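Local coordinates for protein carboxynorspermidine decarboxylase (PDB 3N29) that probably catalyses the pyridoxal-5'-phosphate-dependent decarboxylation of carboxynorspermidine, releasing norspermidine, at residues 216-219 with 220-224; 248-251 with 252-256; 409-412 with 413-417. All blocks are in the same frame, centred on the assembly; numbering follows the deposited sequence.

Contact 1 of 3, residues 216-219 with 220-224; sequences LKVF and EEKFG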
# COMPACT_ATOMS: atom_id res chain seq x y z
N LEU A 216 -4.55 -15.38 -28.38
CA LEU A 216 -3.91 -15.23 -29.71
C LEU A 216 -4.92 -15.42 -30.79
O LEU A 216 -4.90 -14.71 -31.80
CB LEU A 216 -2.76 -16.24 -29.93
CG LEU A 216 -1.49 -15.80 -29.20
CD1 LEU A 216 -0.46 -16.95 -29.23
CD2 LEU A 216 -0.87 -14.56 -29.78
N LYS A 217 -5.80 -16.39 -30.60
CA LYS A 217 -6.87 -16.56 -31.58
C LYS A 217 -7.68 -15.28 -31.80
O LYS A 217 -7.96 -14.92 -32.98
CB LYS A 217 -7.78 -17.73 -31.22
CG LYS A 217 -7.06 -19.09 -31.26
CD LYS A 217 -8.05 -20.28 -31.17
CE LYS A 217 -7.29 -21.52 -30.74
NZ LYS A 217 -8.00 -22.82 -30.87
N VAL A 218 -8.04 -14.60 -30.70
CA VAL A 218 -8.82 -13.37 -30.78
C VAL A 218 -7.97 -12.20 -31.34
O VAL A 218 -8.41 -11.43 -32.17
CB VAL A 218 -9.44 -13.00 -29.41
CG1 VAL A 218 -10.23 -11.66 -29.53
CG2 VAL A 218 -10.31 -14.12 -28.92
N PHE A 219 -6.74 -12.12 -30.91
CA PHE A 219 -5.82 -11.11 -31.44
C PHE A 219 -5.60 -11.23 -32.96
O PHE A 219 -5.61 -10.21 -33.68
CB PHE A 219 -4.51 -11.24 -30.70
CG PHE A 219 -3.42 -10.31 -31.18
CD1 PHE A 219 -3.54 -8.94 -31.03
CD2 PHE A 219 -2.25 -10.82 -31.74
CE1 PHE A 219 -2.50 -8.06 -31.45
CE2 PHE A 219 -1.20 -9.96 -32.15
CZ PHE A 219 -1.33 -8.58 -32.02
N GLU A 220 -5.38 -12.46 -33.46
CA GLU A 220 -5.23 -12.62 -34.91
C GLU A 220 -6.51 -12.35 -35.68
O GLU A 220 -6.50 -11.79 -36.78
CB GLU A 220 -4.69 -14.02 -35.26
CG GLU A 220 -3.35 -14.26 -34.63
CD GLU A 220 -2.76 -15.61 -35.06
OE1 GLU A 220 -2.68 -15.83 -36.27
OE2 GLU A 220 -2.38 -16.41 -34.19
N GLU A 221 -7.63 -12.71 -35.08
CA GLU A 221 -8.90 -12.50 -35.74
C GLU A 221 -9.13 -10.97 -35.89
O GLU A 221 -9.44 -10.52 -36.99
CB GLU A 221 -10.01 -13.18 -34.98
CG GLU A 221 -11.28 -13.37 -35.74
CD GLU A 221 -12.47 -13.07 -34.86
OE1 GLU A 221 -13.29 -13.98 -34.63
OE2 GLU A 221 -12.58 -11.92 -34.37
N LYS A 222 -8.92 -10.20 -34.83
CA LYS A 222 -9.21 -8.78 -34.87
C LYS A 222 -8.11 -7.87 -35.46
O LYS A 222 -8.43 -6.83 -36.05
CB LYS A 222 -9.58 -8.27 -33.47
CG LYS A 222 -10.97 -8.64 -32.97
CD LYS A 222 -11.11 -8.25 -31.43
CE LYS A 222 -12.58 -8.08 -30.93
NZ LYS A 222 -12.87 -8.86 -29.66
N PHE A 223 -6.85 -8.20 -35.24
CA PHE A 223 -5.74 -7.31 -35.62
C PHE A 223 -4.84 -7.92 -36.71
O PHE A 223 -3.86 -7.29 -37.14
CB PHE A 223 -4.90 -6.99 -34.40
CG PHE A 223 -5.61 -6.24 -33.29
CD1 PHE A 223 -5.48 -4.86 -33.16
CD2 PHE A 223 -6.39 -6.93 -32.38
CE1 PHE A 223 -6.12 -4.16 -32.13
CE2 PHE A 223 -7.06 -6.25 -31.35
CZ PHE A 223 -6.92 -4.85 -31.23
N GLY A 224 -5.19 -9.13 -37.12
CA GLY A 224 -4.51 -9.94 -38.16
C GLY A 224 -3.97 -9.22 -39.36
O GLY A 224 -2.82 -9.46 -39.76
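In the closing turns of helix 209-223, which joins the sixth and seventh strands of the beta/alpha barrel, Phe219 and Phe223 turn their rings to the buried side, one helical turn apart. The ring planes differ by 29° and are slid so far apart, with centroids 5.5 Å from each other, that they barely overlap; contact is made where Phe219 CD1 comes 3.7 Å from Phe223 CD2. Phe219 has CG anti to its backbone N (chi1 178°), whereas in Phe223 CG lies anti to the carbonyl carbon (chi1 -63°), and the two side chains cross at roughly a right angle. Phe219 O also lies at the edge of the Phe223 ring, in its plane. Beyond them, Phe201 meets the Phe219 ring and Phe188 stands edge-to-face with Phe223.

Four i to i+4 bonds hold the backbone, from Glu220 N to Leu216 O (2.8 Å) through to Phe223 N to Phe219 O (2.8 Å). Glu220 runs back alongside the helix, with CG 3.3 Å from Leu216 O; its OE1 then forms a salt bridge with Lys261 and a hydrogen bond with Tyr262, both from helix 248-262. On the more exposed flank, Val218 and Lys222 lie side by side and point the same way, with Val218 CG1 3.9 Å from Lys222 NZ.

Contact 2 of 3, residues 248-251 with 252-256; sequences VEKL and IALCK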
# COMPACT_ATOMS: atom_id res chain seq x y z
N VAL A 248 4.67 -25.80 -20.81
CA VAL A 248 5.78 -25.07 -21.37
C VAL A 248 5.91 -25.39 -22.86
O VAL A 248 6.14 -24.49 -23.69
CB VAL A 248 7.09 -25.47 -20.65
CG1 VAL A 248 8.31 -24.80 -21.31
CG2 VAL A 248 7.03 -25.02 -19.17
N GLU A 249 5.79 -26.67 -23.17
CA GLU A 249 5.89 -27.16 -24.53
C GLU A 249 4.91 -26.43 -25.43
O GLU A 249 5.26 -26.04 -26.57
CB GLU A 249 5.60 -28.67 -24.62
CG GLU A 249 6.73 -29.60 -24.22
CD GLU A 249 6.28 -31.09 -24.27
OE1 GLU A 249 5.12 -31.39 -23.89
OE2 GLU A 249 7.09 -31.98 -24.68
N LYS A 250 3.67 -26.27 -24.98
CA LYS A 250 2.70 -25.56 -25.79
C LYS A 250 3.02 -24.08 -25.97
O LYS A 250 2.80 -23.53 -27.06
CB LYS A 250 1.32 -25.71 -25.17
CG LYS A 250 0.25 -24.94 -25.86
CD LYS A 250 -1.01 -25.66 -25.65
CE LYS A 250 -2.12 -25.03 -26.39
NZ LYS A 250 -3.16 -25.99 -26.47
N LEU A 251 3.50 -23.40 -24.91
CA LEU A 251 3.91 -22.02 -25.04
C LEU A 251 4.93 -21.89 -26.13
O LEU A 251 4.83 -20.97 -26.94
CB LEU A 251 4.53 -21.49 -23.74
CG LEU A 251 5.12 -20.07 -23.74
CD1 LEU A 251 4.04 -19.01 -24.07
CD2 LEU A 251 5.75 -19.74 -22.31
N ILE A 252 5.93 -22.78 -26.14
CA ILE A 252 7.02 -22.72 -27.12
C ILE A 252 6.49 -22.80 -28.59
O ILE A 252 6.76 -21.93 -29.41
CB ILE A 252 8.07 -23.82 -26.88
CG1 ILE A 252 8.80 -23.54 -25.56
CG2 ILE A 252 9.02 -23.97 -28.18
CD1 ILE A 252 9.53 -24.88 -24.86
N ALA A 253 5.65 -23.78 -28.86
CA ALA A 253 4.98 -23.93 -30.17
C ALA A 253 4.16 -22.67 -30.57
O ALA A 253 4.35 -22.13 -31.69
CB ALA A 253 4.13 -25.19 -30.17
N LEU A 254 3.38 -22.09 -29.63
CA LEU A 254 2.57 -20.94 -29.95
C LEU A 254 3.44 -19.80 -30.42
O LEU A 254 3.16 -19.15 -31.41
CB LEU A 254 1.72 -20.47 -28.73
CG LEU A 254 0.53 -21.31 -28.29
CD1 LEU A 254 -0.05 -20.83 -26.98
CD2 LEU A 254 -0.55 -21.30 -29.45
N CYS A 255 4.49 -19.54 -29.65
CA CYS A 255 5.45 -18.49 -29.95
C CYS A 255 6.17 -18.76 -31.27
O CYS A 255 6.35 -17.88 -32.09
CB CYS A 255 6.49 -18.45 -28.84
SG CYS A 255 5.76 -17.68 -27.30
N LYS A 256 6.63 -19.97 -31.43
CA LYS A 256 7.37 -20.33 -32.67
C LYS A 256 6.47 -20.21 -33.96
O LYS A 256 6.87 -19.62 -34.99
CB LYS A 256 7.97 -21.72 -32.50
CG LYS A 256 8.60 -22.27 -33.72
CD LYS A 256 9.77 -23.26 -33.43
CE LYS A 256 10.67 -23.31 -34.65
NZ LYS A 256 11.90 -24.15 -34.45
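Residues Val248 to Lys256 run as unbroken alpha-helix, and four i to i+4 bonds join the two segments: Ile252 N to Val248 O at 3.0 Å, Ala253 N to Glu249 O at 3.2 Å, Leu254 N to Lys250 O at 3.0 Å and Cys255 N to Leu251 O at 3.1 Å. The Ala253 and Cys255 bonds are nearly straight, at 174° and 171°. Ile252 directs CG1 back along the helix (chi1 -68°), bringing CG1 within 3.4 Å of Val248 O and its terminal CD1 within 3.8 Å of Val248 CG1. Three residues along from the first pair, Leu251 offers its CD1 branch to the sulfur of the buried Cys255, 3.9 Å from SG. Both pairs pack against helix 51-68, Leu251 and Val248 on Val64, Cys255 and Ile252 on Ser68. On another side of the helix the stem of Lys250 passes Leu254 loosely, while its ammonium group reaches helix 209-223 and makes salt bridges with Glu213 and Asp210. Wedged between helices 51-68 and 209-223, this is an outer helix of the beta/alpha barrel, the crossover between its seventh and eighth strands.

Contact 3 of 3, residues 409-412 with 413-417; sequences FSYK and DYSLR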
# COMPACT_ATOMS: atom_id res chain seq x y z
N PHE A 409 16.85 -1.20 6.05
CA PHE A 409 16.15 0.05 6.09
C PHE A 409 16.35 0.80 7.39
O PHE A 409 16.87 0.25 8.34
CB PHE A 409 14.68 -0.20 5.72
CG PHE A 409 14.54 -0.77 4.34
CD1 PHE A 409 14.76 -0.00 3.23
CD2 PHE A 409 14.20 -2.06 4.16
CE1 PHE A 409 14.70 -0.52 1.97
CE2 PHE A 409 14.06 -2.58 2.89
CZ PHE A 409 14.33 -1.81 1.79
N SER A 410 15.97 2.05 7.43
CA SER A 410 16.08 2.85 8.66
C SER A 410 14.98 3.89 8.73
O SER A 410 14.16 4.05 7.78
CB SER A 410 17.50 3.48 8.75
OG SER A 410 17.63 4.48 7.78
N TYR A 411 14.94 4.60 9.87
CA TYR A 411 13.98 5.67 10.17
C TYR A 411 13.70 6.63 9.00
O TYR A 411 12.53 6.99 8.72
CB TYR A 411 14.53 6.44 11.40
CG TYR A 411 13.83 7.77 11.66
CD1 TYR A 411 12.48 7.82 11.94
CD2 TYR A 411 14.55 8.97 11.54
CE1 TYR A 411 11.86 9.04 12.17
CE2 TYR A 411 13.96 10.19 11.74
CZ TYR A 411 12.61 10.23 12.08
OH TYR A 411 12.01 11.45 12.25
N LYS A 412 14.76 7.06 8.34
CA LYS A 412 14.64 8.00 7.27
C LYS A 412 13.80 7.48 6.12
O LYS A 412 13.27 8.29 5.34
CB LYS A 412 16.03 8.44 6.69
CG LYS A 412 16.88 9.27 7.67
CD LYS A 412 16.28 10.61 7.99
CE LYS A 412 17.29 11.53 8.59
NZ LYS A 412 16.64 12.87 8.63
N ASP A 413 13.67 6.15 5.97
CA ASP A 413 12.79 5.61 4.89
C ASP A 413 11.29 5.91 5.13
O ASP A 413 10.52 5.94 4.22
CB ASP A 413 12.94 4.10 4.84
CG ASP A 413 14.27 3.68 4.20
OD1 ASP A 413 14.39 3.99 3.04
OD2 ASP A 413 15.16 3.11 4.90
N TYR A 414 10.95 6.09 6.41
CA TYR A 414 9.69 6.56 6.89
C TYR A 414 9.67 8.09 6.90
O TYR A 414 8.76 8.71 6.31
CB TYR A 414 9.38 5.99 8.30
CG TYR A 414 8.20 6.71 9.02
CD1 TYR A 414 6.86 6.52 8.62
CD2 TYR A 414 8.43 7.49 10.13
CE1 TYR A 414 5.79 7.16 9.31
CE2 TYR A 414 7.37 8.16 10.80
CZ TYR A 414 6.08 7.98 10.41
OH TYR A 414 5.06 8.63 11.07
N SER A 415 10.61 8.77 7.57
CA SER A 415 10.37 10.21 7.85
C SER A 415 10.40 11.03 6.56
O SER A 415 9.71 12.04 6.46
CB SER A 415 11.41 10.81 8.79
OG SER A 415 12.71 10.61 8.30
N LEU A 416 11.22 10.60 5.59
CA LEU A 416 11.44 11.37 4.37
C LEU A 416 10.37 11.09 3.33
O LEU A 416 10.40 11.64 2.23
CB LEU A 416 12.87 11.22 3.81
CG LEU A 416 14.00 11.58 4.78
CD1 LEU A 416 15.33 11.41 4.02
CD2 LEU A 416 13.76 13.02 5.35
N ARG A 417 9.37 10.34 3.73
CA ARG A 417 8.21 10.04 2.89
C ARG A 417 6.93 10.69 3.47
O ARG A 417 5.89 10.54 2.89
CB ARG A 417 8.08 8.52 2.69
CG ARG A 417 9.03 7.96 1.58
CD ARG A 417 8.47 8.36 0.20
NE ARG A 417 7.21 7.71 -0.13
CZ ARG A 417 7.06 6.42 -0.48
NH1 ARG A 417 8.12 5.65 -0.62
NH2 ARG A 417 5.86 5.90 -0.70
O HOH W 1 13.91 12.91 9.27
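Phe409 and Asp413 cross at about a right angle: the carboxylate stands 82° from the ring plane, and OD2 lies at the ring's edge, in its plane, 3.6 Å from Phe409 CD1. With CG anti to its carbonyl carbon (chi1 -74°), Asp413 reaches back so that OD2 takes the N-H of Ser410 on its anti lone pair, 2.9 Å from Ser410 N and nearly straight. The exchange is mutual, since Asp413 N donates to Ser410 O at 2.8 Å, though from well above the carbonyl plane. These bonds tie the loop after strand 403-405 to the first turn of helix 412-415, a short C-terminal helix at the dimer interface. Tyr411 lays its ring over Ser415, a CH-pi contact in which CB sits over the face, 4.0 Å from the Tyr411 ring centroid. The Tyr411 carbonyl oxygen accepts from both Ser415 N and Tyr414 N, the former in the carbonyl plane and the latter above it. Tyr411 OH bonds to Glu108 of the second subunit, and Tyr414 sets its ring against Phe105 of that subunit. The Lys412 chain folds over at chi2 (-66°) and passes the hydroxyl of the same Ser415, where one water joins Lys412 NZ to Ser415 OG, 2.8 Å from each. Lys412 and Leu416 cross obliquely, with Leu416 CG 3.4 Å from Lys412 O.

In the fold
Each contact lies within a single run of chain, so none encloses a loop; they follow in series without nesting or crossing. From the N terminus, contact 1 comes first, on the helix between barrel strands 198-200 and 232-234. Contact 2 lies on the next helix, between strands 232-234 and 265-268. Their centres are about 17 Å apart and they touch, Leu216 CD1 lying 4.2 Å from Leu254 CB, so neighbouring outer helices of the barrel are joined. Contact 3 follows the mixed-sheet strand 403-405, near the C terminus. Its centre is about 48 Å from that of contact 1 and 46 Å from that of contact 2, across the chain's centre, and it meets the second subunit.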